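Local coordinates for protein alpha-L-arabinosidase (Xanthomonas axonopodis pv. citri, PDB 6D25) that probably removes alpha-L-arabinofuranosyl side chains from arabinoxylans, including those on internal di-substituted xylose units, as a trimeric family GH51 glycoside hydrolase, at residues A[273-281]-A[326-334]; A[419-430]-A[445-456]. All coordinates share one frame; numbering follows the deposited sequence.

Interaction 1: residues A[273-281]-A[326-334]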
ATOM      1  N   GLY A 273      -2.916  25.540  24.184  1.00 25.44           N
ATOM      2  CA  GLY A 273      -3.354  24.806  23.006  1.00 25.63           C
ATOM      3  C   GLY A 273      -2.373  24.891  21.841  1.00 25.74           C
ATOM      4  O   GLY A 273      -1.419  25.632  21.844  1.00 25.43           O
ATOM      5  N   TRP A 274      -2.677  24.124  20.815  1.00 26.94           N
ATOM      6  CA  TRP A 274      -1.902  24.052  19.588  1.00 27.89           C
ATOM      7  C   TRP A 274      -2.145  25.316  18.768  1.00 27.82           C
ATOM      8  O   TRP A 274      -3.255  25.737  18.720  1.00 29.41           O
ATOM      9  CB  TRP A 274      -2.305  22.795  18.785  1.00 29.11           C
ATOM     10  CG  TRP A 274      -1.363  22.579  17.648  1.00 29.30           C
ATOM     11  CD1 TRP A 274      -1.451  23.088  16.389  1.00 29.78           C
ATOM     12  CD2 TRP A 274      -0.097  21.905  17.733  1.00 28.89           C
ATOM     13  NE1 TRP A 274      -0.358  22.725  15.665  1.00 29.35           N
ATOM     14  CE2 TRP A 274       0.507  22.018  16.465  1.00 29.94           C
ATOM     15  CE3 TRP A 274       0.571  21.224  18.747  1.00 28.82           C
ATOM     16  CZ2 TRP A 274       1.736  21.423  16.173  1.00 29.43           C
ATOM     17  CZ3 TRP A 274       1.793  20.657  18.466  1.00 29.23           C
ATOM     18  CH2 TRP A 274       2.363  20.754  17.195  1.00 29.17           C
ATOM     19  N   PRO A 275      -1.152  25.903  18.114  1.00 27.58           N
ATOM     20  CA  PRO A 275       0.271  25.506  18.178  1.00 26.54           C
ATOM     21  C   PRO A 275       0.962  26.000  19.468  1.00 25.29           C
ATOM     22  O   PRO A 275       0.545  26.993  20.050  1.00 24.07           O
ATOM     23  CB  PRO A 275       0.899  26.213  16.971  1.00 27.32           C
ATOM     24  CG  PRO A 275       0.057  27.462  16.786  1.00 28.17           C
ATOM     25  CD  PRO A 275      -1.336  27.072  17.240  1.00 27.97           C
ATOM     26  N   PRO A 276       2.041  25.316  19.887  1.00 24.25           N
ATOM     27  CA  PRO A 276       2.645  25.583  21.208  1.00 24.11           C
ATOM     28  C   PRO A 276       3.291  26.969  21.286  1.00 25.28           C
ATOM     29  O   PRO A 276       4.239  27.238  20.579  1.00 26.04           O
ATOM     30  CB  PRO A 276       3.693  24.493  21.414  1.00 24.25           C
ATOM     31  CG  PRO A 276       3.302  23.435  20.428  1.00 24.23           C
ATOM     32  CD  PRO A 276       2.747  24.203  19.240  1.00 24.30           C
ATOM     33  N   ARG A 277       2.757  27.843  22.123  1.00 25.03           N
ATOM     34  CA  ARG A 277       3.274  29.209  22.204  1.00 27.27           C
ATOM     35  C   ARG A 277       3.599  29.619  23.647  1.00 24.42           C
ATOM     36  O   ARG A 277       4.002  30.746  23.842  1.00 24.73           O
ATOM     37  CB  ARG A 277       2.266  30.198  21.597  1.00 30.95           C
ATOM     38  CG  ARG A 277       2.092  30.046  20.095  1.00 36.48           C
ATOM     39  CD  ARG A 277       1.181  31.150  19.543  1.00 45.07           C
ATOM     40  NE  ARG A 277       0.728  30.935  18.158  1.00 51.49           N
ATOM     41  CZ  ARG A 277       1.476  31.136  17.059  1.00 55.43           C
ATOM     42  NH1 ARG A 277       2.746  31.491  17.171  1.00 57.97           N
ATOM     43  NH2 ARG A 277       0.957  30.930  15.858  1.00 55.58           N
ATOM     44  N   ALA A 278       3.423  28.758  24.631  1.00 21.69           N
ATOM     45  CA  ALA A 278       3.644  29.148  26.029  1.00 21.62           C
ATOM     46  C   ALA A 278       5.140  29.147  26.367  1.00 20.76           C
ATOM     47  O   ALA A 278       5.888  28.257  25.903  1.00 20.70           O
ATOM     48  CB  ALA A 278       2.877  28.216  26.941  1.00 21.90           C
ATOM     49  N   SER A 279       5.574  30.112  27.178  1.00 19.96           N
ATOM     50  CA  SER A 279       7.007  30.168  27.580  1.00 20.00           C
ATOM     51  C   SER A 279       7.348  28.990  28.496  1.00 19.39           C
ATOM     52  O   SER A 279       6.594  28.692  29.417  1.00 19.81           O
ATOM     53  CB  SER A 279       7.356  31.465  28.245  1.00 20.51           C
ATOM     54  OG  SER A 279       8.665  31.453  28.753  1.00 20.05           O
ATOM     55  N   SER A 280       8.508  28.376  28.253  1.00 18.55           N
ATOM     56  CA  SER A 280       9.080  27.339  29.119  1.00 18.34           C
ATOM     57  C   SER A 280       9.860  27.943  30.299  1.00 18.80           C
ATOM     58  O   SER A 280      10.225  27.212  31.212  1.00 18.71           O
ATOM     59  CB  SER A 280       9.980  26.414  28.324  1.00 17.70           C
ATOM     60  OG  SER A 280      11.146  27.092  27.869  1.00 17.23           O
ATOM     61  N   THR A 281      10.165  29.240  30.260  1.00 20.56           N
ATOM     62  CA  THR A 281      11.062  29.868  31.239  1.00 21.81           C
ATOM     63  C   THR A 281      10.352  30.868  32.155  1.00 23.90           C
ATOM     64  O   THR A 281      10.832  31.082  33.245  1.00 23.70           O
ATOM     65  CB  THR A 281      12.203  30.641  30.575  1.00 22.04           C
ATOM     66  OG1 THR A 281      11.643  31.647  29.724  1.00 22.25           O
ATOM     67  CG2 THR A 281      13.130  29.752  29.778  1.00 21.80           C
ATOM     68  N   GLY A 326       4.128  14.449  27.869  1.00 14.61           N
ATOM     69  CA  GLY A 326       4.973  15.534  28.368  1.00 14.98           C
ATOM     70  C   GLY A 326       4.569  16.890  27.844  1.00 15.25           C
ATOM     71  O   GLY A 326       3.611  17.026  27.105  1.00 15.23           O
ATOM     72  N   THR A 327       5.313  17.912  28.269  1.00 16.02           N
ATOM     73  CA  THR A 327       4.994  19.275  27.945  1.00 16.48           C
ATOM     74  C   THR A 327       5.565  19.653  26.580  1.00 16.50           C
ATOM     75  O   THR A 327       6.622  19.222  26.189  1.00 15.91           O
ATOM     76  CB  THR A 327       5.508  20.231  29.028  1.00 17.00           C
ATOM     77  OG1 THR A 327       6.911  20.024  29.240  1.00 16.71           O
ATOM     78  CG2 THR A 327       4.759  20.035  30.319  1.00 16.62           C
ATOM     79  N   TRP A 328       4.840  20.541  25.914  1.00 16.44           N
ATOM     80  CA  TRP A 328       5.281  21.145  24.660  1.00 16.80           C
ATOM     81  C   TRP A 328       5.042  22.655  24.742  1.00 17.10           C
ATOM     82  O   TRP A 328       3.899  23.092  24.811  1.00 16.99           O
ATOM     83  CB  TRP A 328       4.536  20.507  23.483  1.00 17.00           C
ATOM     84  CG  TRP A 328       5.159  20.725  22.138  1.00 17.25           C
ATOM     85  CD1 TRP A 328       5.875  21.808  21.704  1.00 16.98           C
ATOM     86  CD2 TRP A 328       5.064  19.832  21.012  1.00 16.97           C
ATOM     87  NE1 TRP A 328       6.255  21.637  20.406  1.00 17.08           N
ATOM     88  CE2 TRP A 328       5.767  20.436  19.943  1.00 17.48           C
ATOM     89  CE3 TRP A 328       4.457  18.597  20.804  1.00 17.46           C
ATOM     90  CZ2 TRP A 328       5.871  19.846  18.686  1.00 17.08           C
ATOM     91  CZ3 TRP A 328       4.589  17.989  19.569  1.00 17.63           C
ATOM     92  CH2 TRP A 328       5.293  18.609  18.528  1.00 17.91           C
ATOM     93  N   TYR A 329       6.149  23.407  24.737  1.00 17.34           N
ATOM     94  CA  TYR A 329       6.162  24.859  24.872  1.00 18.16           C
ATOM     95  C   TYR A 329       6.594  25.535  23.557  1.00 18.16           C
ATOM     96  O   TYR A 329       6.975  24.874  22.626  1.00 17.25           O
ATOM     97  CB  TYR A 329       7.142  25.258  25.988  1.00 18.46           C
ATOM     98  CG  TYR A 329       6.828  24.683  27.352  1.00 18.69           C
ATOM     99  CD1 TYR A 329       5.606  24.943  27.970  1.00 19.75           C
ATOM    100  CD2 TYR A 329       7.760  23.938  28.051  1.00 18.43           C
ATOM    101  CE1 TYR A 329       5.312  24.435  29.230  1.00 20.24           C
ATOM    102  CE2 TYR A 329       7.494  23.448  29.323  1.00 18.42           C
ATOM    103  CZ  TYR A 329       6.259  23.687  29.913  1.00 19.22           C
ATOM    104  OH  TYR A 329       5.976  23.221  31.176  1.00 19.81           O
ATOM    105  N   ALA A 330       6.575  26.863  23.534  1.00 18.73           N
ATOM    106  CA  ALA A 330       7.261  27.619  22.491  1.00 20.26           C
ATOM    107  C   ALA A 330       8.741  27.223  22.498  1.00 21.03           C
ATOM    108  O   ALA A 330       9.327  26.972  23.561  1.00 22.10           O
ATOM    109  CB  ALA A 330       7.120  29.118  22.697  1.00 20.83           C
ATOM    110  N   PRO A 331       9.361  27.238  21.337  1.00 21.56           N
ATOM    111  CA  PRO A 331      10.821  27.063  21.285  1.00 22.10           C
ATOM    112  C   PRO A 331      11.536  28.231  21.983  1.00 22.64           C
ATOM    113  O   PRO A 331      11.027  29.355  21.978  1.00 22.23           O
ATOM    114  CB  PRO A 331      11.131  27.046  19.786  1.00 22.23           C
ATOM    115  CG  PRO A 331      10.042  27.924  19.186  1.00 23.28           C
ATOM    116  CD  PRO A 331       8.810  27.665  20.026  1.00 21.99           C
ATOM    117  N   LEU A 332      12.693  27.971  22.590  1.00 21.96           N
ATOM    118  CA  LEU A 332      13.434  29.041  23.202  1.00 22.73           C
ATOM    119  C   LEU A 332      13.824  30.082  22.147  1.00 24.10           C
ATOM    120  O   LEU A 332      14.124  29.745  20.999  1.00 22.33           O
ATOM    121  CB  LEU A 332      14.691  28.480  23.877  1.00 22.49           C
ATOM    122  CG  LEU A 332      14.440  27.718  25.174  1.00 21.88           C
ATOM    123  CD1 LEU A 332      15.632  26.838  25.525  1.00 21.61           C
ATOM    124  CD2 LEU A 332      14.099  28.659  26.302  1.00 22.22           C
ATOM    125  N   PRO A 333      13.890  31.359  22.569  1.00 26.24           N
ATOM    126  CA  PRO A 333      14.262  32.447  21.662  1.00 27.19           C
ATOM    127  C   PRO A 333      15.618  32.197  20.989  1.00 27.03           C
ATOM    128  O   PRO A 333      16.563  31.742  21.647  1.00 26.80           O
ATOM    129  CB  PRO A 333      14.344  33.679  22.555  1.00 28.65           C
ATOM    130  CG  PRO A 333      13.362  33.378  23.656  1.00 28.39           C
ATOM    131  CD  PRO A 333      13.581  31.883  23.913  1.00 28.32           C
ATOM    132  N   GLY A 334      15.699  32.421  19.691  1.00 26.54           N
ATOM    133  CA  GLY A 334      16.991  32.286  19.017  1.00 27.98           C
ATOM    134  C   GLY A 334      17.296  30.849  18.615  1.00 28.07           C
ATOM    135  O   GLY A 334      18.323  30.605  18.009  1.00 30.16           O
TER
HETATM  136  O   HOH W   1       2.574  25.647  24.875  1.00 16.96           O
HETATM  137  O   HOH W   2      10.213  28.306  25.626  1.00 23.00           O

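Interaction 2: residues A[419-430]-A[445-456]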
ATOM      1  N   TYR A 419      -7.293  23.361  44.678  1.00 25.48           N
ATOM      2  CA  TYR A 419      -6.510  24.561  44.467  1.00 25.14           C
ATOM      3  C   TYR A 419      -7.146  25.324  43.300  1.00 26.58           C
ATOM      4  O   TYR A 419      -7.265  24.757  42.206  1.00 24.77           O
ATOM      5  CB  TYR A 419      -5.063  24.179  44.154  1.00 23.99           C
ATOM      6  CG  TYR A 419      -4.203  25.221  43.479  1.00 23.26           C
ATOM      7  CD1 TYR A 419      -4.234  26.565  43.855  1.00 24.02           C
ATOM      8  CD2 TYR A 419      -3.301  24.843  42.504  1.00 22.79           C
ATOM      9  CE1 TYR A 419      -3.410  27.498  43.244  1.00 23.72           C
ATOM     10  CE2 TYR A 419      -2.477  25.756  41.878  1.00 22.75           C
ATOM     11  CZ  TYR A 419      -2.515  27.086  42.267  1.00 23.43           C
ATOM     12  OH  TYR A 419      -1.667  27.957  41.647  1.00 23.82           O
ATOM     13  N   ARG A 420      -7.568  26.560  43.548  1.00 28.54           N
ATOM     14  CA  ARG A 420      -8.270  27.339  42.519  1.00 31.65           C
ATOM     15  C   ARG A 420      -7.500  28.635  42.271  1.00 30.35           C
ATOM     16  O   ARG A 420      -7.063  29.288  43.208  1.00 30.07           O
ATOM     17  CB  ARG A 420      -9.677  27.766  42.956  1.00 36.52           C
ATOM     18  CG  ARG A 420     -10.513  26.663  43.577  1.00 42.78           C
ATOM     19  CD  ARG A 420     -11.994  27.073  43.645  1.00 50.54           C
ATOM     20  NE  ARG A 420     -12.857  25.897  43.661  1.00 54.97           N
ATOM     21  CZ  ARG A 420     -13.230  25.261  44.762  1.00 59.17           C
ATOM     22  NH1 ARG A 420     -13.748  24.041  44.691  1.00 58.92           N
ATOM     23  NH2 ARG A 420     -13.023  25.846  45.929  1.00 64.00           N
ATOM     24  N   HIS A 421      -7.363  28.994  41.012  1.00 29.43           N
ATOM     25  CA  HIS A 421      -6.808  30.266  40.633  1.00 30.26           C
ATOM     26  C   HIS A 421      -7.535  30.716  39.378  1.00 31.11           C
ATOM     27  O   HIS A 421      -7.549  29.991  38.394  1.00 28.89           O
ATOM     28  CB  HIS A 421      -5.289  30.169  40.430  1.00 29.75           C
ATOM     29  CG  HIS A 421      -4.648  31.484  40.175  1.00 31.45           C
ATOM     30  ND1 HIS A 421      -4.402  32.388  41.189  1.00 32.64           N
ATOM     31  CD2 HIS A 421      -4.246  32.067  39.027  1.00 31.18           C
ATOM     32  CE1 HIS A 421      -3.861  33.485  40.675  1.00 32.93           C
ATOM     33  NE2 HIS A 421      -3.755  33.311  39.354  1.00 32.15           N
ATOM     34  N   GLY A 422      -8.169  31.873  39.455  1.00 32.63           N
ATOM     35  CA  GLY A 422      -9.083  32.311  38.393  1.00 34.72           C
ATOM     36  C   GLY A 422     -10.178  31.293  38.139  1.00 34.87           C
ATOM     37  O   GLY A 422     -10.799  30.837  39.085  1.00 35.32           O
ATOM     38  N   ASP A 423     -10.389  30.922  36.894  1.00 35.44           N
ATOM     39  CA  ASP A 423     -11.487  30.010  36.551  1.00 37.75           C
ATOM     40  C   ASP A 423     -10.978  28.554  36.473  1.00 35.56           C
ATOM     41  O   ASP A 423     -11.686  27.713  35.942  1.00 34.53           O
ATOM     42  CB  ASP A 423     -12.145  30.416  35.231  1.00 41.90           C
ATOM     43  CG  ASP A 423     -13.079  31.622  35.364  1.00 50.92           C
ATOM     44  OD1 ASP A 423     -13.349  32.131  36.500  1.00 55.54           O
ATOM     45  OD2 ASP A 423     -13.601  32.037  34.304  1.00 57.33           O
ATOM     46  N   THR A 424      -9.788  28.255  36.982  1.00 31.76           N
ATOM     47  CA  THR A 424      -9.227  26.895  36.904  1.00 30.56           C
ATOM     48  C   THR A 424      -9.107  26.294  38.303  1.00 29.12           C
ATOM     49  O   THR A 424      -8.762  26.996  39.254  1.00 28.20           O
ATOM     50  CB  THR A 424      -7.857  26.914  36.217  1.00 30.46           C
ATOM     51  OG1 THR A 424      -8.093  27.439  34.915  1.00 30.75           O
ATOM     52  CG2 THR A 424      -7.199  25.561  36.080  1.00 30.17           C
ATOM     53  N   GLN A 425      -9.428  25.002  38.413  1.00 28.53           N
ATOM     54  CA  GLN A 425      -9.222  24.289  39.655  1.00 29.18           C
ATOM     55  C   GLN A 425      -8.590  22.929  39.375  1.00 27.10           C
ATOM     56  O   GLN A 425      -8.870  22.289  38.373  1.00 26.10           O
ATOM     57  CB  GLN A 425     -10.501  24.144  40.475  1.00 32.50           C
ATOM     58  CG  GLN A 425     -11.612  23.345  39.852  1.00 35.34           C
ATOM     59  CD  GLN A 425     -12.790  23.331  40.814  1.00 39.89           C
ATOM     60  OE1 GLN A 425     -13.054  24.295  41.560  1.00 44.48           O
ATOM     61  NE2 GLN A 425     -13.471  22.201  40.860  1.00 41.06           N
ATOM     62  N   VAL A 426      -7.723  22.539  40.301  1.00 25.35           N
ATOM     63  CA  VAL A 426      -7.070  21.223  40.329  1.00 24.29           C
ATOM     64  C   VAL A 426      -7.058  20.734  41.776  1.00 23.58           C
ATOM     65  O   VAL A 426      -7.234  21.520  42.684  1.00 23.39           O
ATOM     66  CB  VAL A 426      -5.648  21.312  39.764  1.00 23.67           C
ATOM     67  CG1 VAL A 426      -5.655  21.737  38.304  1.00 23.34           C
ATOM     68  CG2 VAL A 426      -4.758  22.239  40.590  1.00 24.32           C
ATOM     69  N   PRO A 427      -6.835  19.438  41.992  1.00 22.74           N
ATOM     70  CA  PRO A 427      -6.618  18.984  43.371  1.00 22.86           C
ATOM     71  C   PRO A 427      -5.406  19.703  43.988  1.00 22.35           C
ATOM     72  O   PRO A 427      -4.393  19.848  43.321  1.00 21.10           O
ATOM     73  CB  PRO A 427      -6.396  17.455  43.273  1.00 22.98           C
ATOM     74  CG  PRO A 427      -6.056  17.222  41.818  1.00 22.76           C
ATOM     75  CD  PRO A 427      -6.823  18.284  41.061  1.00 22.89           C
ATOM     76  N   ALA A 428      -5.530  20.149  45.246  1.00 21.88           N
ATOM     77  CA  ALA A 428      -4.438  20.797  45.921  1.00 21.56           C
ATOM     78  C   ALA A 428      -3.244  19.824  46.060  1.00 21.04           C
ATOM     79  O   ALA A 428      -2.100  20.221  45.879  1.00 19.88           O
ATOM     80  CB  ALA A 428      -4.879  21.305  47.259  1.00 21.90           C
ATOM     81  N   VAL A 429      -3.537  18.571  46.412  1.00 21.38           N
ATOM     82  CA  VAL A 429      -2.503  17.557  46.593  1.00 20.78           C
ATOM     83  C   VAL A 429      -2.916  16.299  45.842  1.00 20.98           C
ATOM     84  O   VAL A 429      -4.098  15.921  45.791  1.00 20.81           O
ATOM     85  CB  VAL A 429      -2.269  17.257  48.086  1.00 21.50           C
ATOM     86  CG1 VAL A 429      -1.296  16.099  48.315  1.00 20.82           C
ATOM     87  CG2 VAL A 429      -1.776  18.504  48.833  1.00 21.87           C
ATOM     88  N   HIS A 430      -1.906  15.685  45.247  1.00 20.81           N
ATOM     89  CA  HIS A 430      -2.053  14.474  44.471  1.00 21.23           C
ATOM     90  C   HIS A 430      -0.938  13.516  44.892  1.00 20.47           C
ATOM     91  O   HIS A 430       0.126  13.963  45.309  1.00 20.72           O
ATOM     92  CB  HIS A 430      -1.911  14.833  42.980  1.00 21.40           C
ATOM     93  CG  HIS A 430      -2.445  13.827  42.028  1.00 22.24           C
ATOM     94  ND1 HIS A 430      -1.694  12.732  41.603  1.00 22.17           N
ATOM     95  CD2 HIS A 430      -3.616  13.778  41.358  1.00 23.23           C
ATOM     96  CE1 HIS A 430      -2.402  12.052  40.717  1.00 23.41           C
ATOM     97  NE2 HIS A 430      -3.589  12.653  40.552  1.00 24.63           N
ATOM     98  N   LEU A 445       3.957  12.387  47.139  1.00 18.83           N
ATOM     99  CA  LEU A 445       2.955  13.437  47.268  1.00 19.34           C
ATOM    100  C   LEU A 445       3.450  14.687  46.516  1.00 19.73           C
ATOM    101  O   LEU A 445       4.645  15.054  46.628  1.00 20.41           O
ATOM    102  CB  LEU A 445       2.756  13.783  48.749  1.00 19.93           C
ATOM    103  CG  LEU A 445       2.161  12.684  49.632  1.00 20.71           C
ATOM    104  CD1 LEU A 445       2.280  13.085  51.093  1.00 21.34           C
ATOM    105  CD2 LEU A 445       0.692  12.395  49.277  1.00 21.11           C
ATOM    106  N   THR A 446       2.533  15.347  45.843  1.00 19.05           N
ATOM    107  CA  THR A 446       2.770  16.569  45.135  1.00 19.27           C
ATOM    108  C   THR A 446       1.775  17.630  45.612  1.00 19.16           C
ATOM    109  O   THR A 446       0.558  17.374  45.638  1.00 18.96           O
ATOM    110  CB  THR A 446       2.587  16.366  43.626  1.00 19.56           C
ATOM    111  OG1 THR A 446       3.579  15.435  43.187  1.00 19.94           O
ATOM    112  CG2 THR A 446       2.734  17.650  42.852  1.00 19.86           C
ATOM    113  N   ASN A 447       2.297  18.792  45.984  1.00 18.75           N
ATOM    114  CA  ASN A 447       1.469  19.964  46.312  1.00 19.36           C
ATOM    115  C   ASN A 447       1.449  20.853  45.063  1.00 19.14           C
ATOM    116  O   ASN A 447       2.474  21.451  44.707  1.00 19.01           O
ATOM    117  CB  ASN A 447       2.029  20.721  47.516  1.00 19.31           C
ATOM    118  CG  ASN A 447       1.153  21.866  48.008  1.00 19.59           C
ATOM    119  OD1 ASN A 447       0.206  22.270  47.290  1.00 19.43           O
ATOM    120  ND2 ASN A 447       1.455  22.368  49.225  1.00 18.84           N
ATOM    121  N   LEU A 448       0.294  20.941  44.419  1.00 19.52           N
ATOM    122  CA  LEU A 448       0.121  21.661  43.145  1.00 19.40           C
ATOM    123  C   LEU A 448      -0.012  23.161  43.380  1.00 19.96           C
ATOM    124  O   LEU A 448       0.116  23.920  42.429  1.00 19.98           O
ATOM    125  CB  LEU A 448      -1.139  21.160  42.424  1.00 19.65           C
ATOM    126  CG  LEU A 448      -1.079  19.752  41.808  1.00 19.43           C
ATOM    127  CD1 LEU A 448      -1.229  18.664  42.853  1.00 19.93           C
ATOM    128  CD2 LEU A 448      -2.153  19.592  40.736  1.00 19.35           C
ATOM    129  N   ASP A 449      -0.304  23.588  44.592  1.00 20.69           N
ATOM    130  CA  ASP A 449      -0.568  25.004  44.871  1.00 21.55           C
ATOM    131  C   ASP A 449       0.753  25.782  44.714  1.00 21.77           C
ATOM    132  O   ASP A 449       1.776  25.411  45.293  1.00 21.32           O
ATOM    133  CB  ASP A 449      -1.181  25.183  46.267  1.00 21.92           C
ATOM    134  CG  ASP A 449      -1.868  26.519  46.466  1.00 22.97           C
ATOM    135  OD1 ASP A 449      -1.186  27.560  46.228  1.00 23.39           O
ATOM    136  OD2 ASP A 449      -3.084  26.512  46.869  1.00 22.35           O
ATOM    137  N   ALA A 450       0.709  26.880  43.965  1.00 22.21           N
ATOM    138  CA  ALA A 450       1.888  27.724  43.729  1.00 23.00           C
ATOM    139  C   ALA A 450       2.307  28.454  45.015  1.00 24.10           C
ATOM    140  O   ALA A 450       3.454  28.898  45.087  1.00 25.67           O
ATOM    141  CB  ALA A 450       1.611  28.750  42.636  1.00 23.78           C
ATOM    142  N   SER A 451       1.445  28.615  46.014  1.00 24.62           N
ATOM    143  CA  SER A 451       1.894  29.377  47.177  1.00 25.71           C
ATOM    144  C   SER A 451       1.440  28.792  48.525  1.00 25.56           C
ATOM    145  O   SER A 451       2.052  29.144  49.527  1.00 26.39           O
ATOM    146  CB  SER A 451       1.511  30.836  47.052  1.00 27.50           C
ATOM    147  OG  SER A 451       0.107  30.967  47.099  1.00 30.25           O
ATOM    148  N   ALA A 452       0.429  27.933  48.604  1.00 24.56           N
ATOM    149  CA  ALA A 452      -0.057  27.440  49.912  1.00 24.53           C
ATOM    150  C   ALA A 452       0.570  26.091  50.275  1.00 24.13           C
ATOM    151  O   ALA A 452       0.505  25.152  49.491  1.00 23.84           O
ATOM    152  CB  ALA A 452      -1.556  27.309  49.897  1.00 24.49           C
ATOM    153  N   SER A 453       1.146  25.985  51.472  1.00 24.56           N
ATOM    154  CA  SER A 453       1.582  24.703  51.995  1.00 25.42           C
ATOM    155  C   SER A 453       0.360  23.850  52.381  1.00 25.67           C
ATOM    156  O   SER A 453      -0.770  24.344  52.437  1.00 24.92           O
ATOM    157  CB  SER A 453       2.505  24.883  53.147  1.00 26.36           C
ATOM    158  OG  SER A 453       1.803  25.489  54.205  1.00 28.35           O
ATOM    159  N   ALA A 454       0.578  22.566  52.592  1.00 25.50           N
ATOM    160  CA  ALA A 454      -0.468  21.647  52.990  1.00 26.74           C
ATOM    161  C   ALA A 454       0.026  20.796  54.170  1.00 27.98           C
ATOM    162  O   ALA A 454       1.239  20.527  54.322  1.00 27.65           O
ATOM    163  CB  ALA A 454      -0.879  20.781  51.829  1.00 26.18           C
ATOM    164  N   THR A 455      -0.921  20.418  55.020  1.00 29.09           N
ATOM    165  CA  THR A 455      -0.691  19.405  56.029  1.00 30.79           C
ATOM    166  C   THR A 455      -1.388  18.124  55.572  1.00 30.21           C
ATOM    167  O   THR A 455      -2.617  18.150  55.408  1.00 31.40           O
ATOM    168  CB  THR A 455      -1.241  19.813  57.395  1.00 33.62           C
ATOM    169  OG1 THR A 455      -0.617  21.060  57.694  1.00 36.46           O
ATOM    170  CG2 THR A 455      -0.923  18.810  58.487  1.00 34.34           C
ATOM    171  N   VAL A 456      -0.629  17.061  55.352  1.00 28.21           N
ATOM    172  CA  VAL A 456      -1.205  15.830  54.863  1.00 28.45           C
ATOM    173  C   VAL A 456      -1.133  14.781  55.980  1.00 28.81           C
ATOM    174  O   VAL A 456      -0.072  14.524  56.542  1.00 29.66           O
ATOM    175  CB  VAL A 456      -0.504  15.350  53.587  1.00 27.62           C
ATOM    176  CG1 VAL A 456      -1.223  14.146  52.992  1.00 27.93           C
ATOM    177  CG2 VAL A 456      -0.418  16.440  52.538  1.00 27.44           C
TER

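Interaction 1: residues A[273-281]-A[326-334]
Trp274 opens the contact by turning an edge of its six-membered ring to a face of Trp328: the two ring centroids lie 5.1 Å apart with planes at 85°, a T-shaped stack in which CH2 and CZ3 of Trp274 do the touching. With CG of Trp274 anti to its backbone N (chi1 -170°), the indole swings toward 326-334 although its first bond does not aim there. A cis peptide bond precedes Pro275, and Pro276 then sets its ring on the same face of Trp328, CG lying 3.5 Å from the centroid of the five-membered ring, a CH-pi contact 20° off the normal. Beyond Arg277, Ala278 O accepts from Ala330 N at 2.8 Å. A water that accepts from Ala278 N lies within bonding distance of Trp328 O. Ser280 rests CA over one face of the Tyr329 ring and CB 3.3 Å from Tyr329 CD2, while the phenol's hydroxyl bonds Asp348. A second water links Ser280 OG to Ala330 O, and that hydroxyl also bonds Gln343 N. At Thr281, CG2 lies 3.8 Å from Leu332 CD2. One direct backbone bond, one water bridge, a second probable one and aromatic faces thus join two loops that follow neighbouring barrel strands; a glycerol about 4 Å from the Trp328 side chain, probably from the crystallisation liquor, indicates that this loop surface can take up a small polyol.

Interaction 2: residues A[419-430]-A[445-456]
Strands 424-435 and 441-447 form an antiparallel hairpin, with His430 and Thr446 a hydrogen-bonded pair and Val429 and Asn447 a non-hydrogen-bonded one. Thr446 N reaches His430 O at 2.8 Å, and His430 N returns a bond to Thr446 O. Leu448 N extends the pairing to Ala428 O at 2.9 Å. Past it the chain bends across Tyr419, and Asp449 CA sits over the ring centre, 3.6 Å from the centroid and 13° off the normal. With its CG opposite the backbone N (chi1 -162°), Asp449 stacks its carboxylate on the same ring, planes 29° apart, with OD2 3.2 Å from Tyr419 CD1. From that position OD1 accepts from Ser451 N on its anti lone pair and from Ala452 N above the carboxylate plane. Asn447 OD1 receives Asp449 N in an Asx turn, and its ND2 reaches Ala452 O. Leu448 brings CD2 to 3.7 Å from Val426 CG2, and Val429 CG2 meets Ala454 CB at 3.9 Å. Tyr419 OH takes only a weak bond from Ala450 N, its stronger partner being Glu285 of helix 285-312. Side-chain acceptors on Asn447 and Asp449 therefore probably fix the turn after the hairpin, while Tyr419 ties that turn to the barrel-side helix.

How the interactions relate
Interaction 1 closes before interaction 2 opens along the chain; their centres are 23 Å apart and their nearest atoms about 12 Å, so they do not touch. Interaction 1 joins loops following strands 262-269 and 319-325, adjacent members of the eight-stranded parallel sheet that forms the (beta/alpha)8 barrel of GH51 enzymes. Interaction 2 belongs to the mixed beta sheet, built mostly from the C-terminal part and completed by strands near the N terminus. Helices 285-312 and 346-361 each follow one loop of interaction 1, and both carry side chains that pack against interaction 2. These two helices are where the barrel meets the beta domain, linking the regions without direct contact.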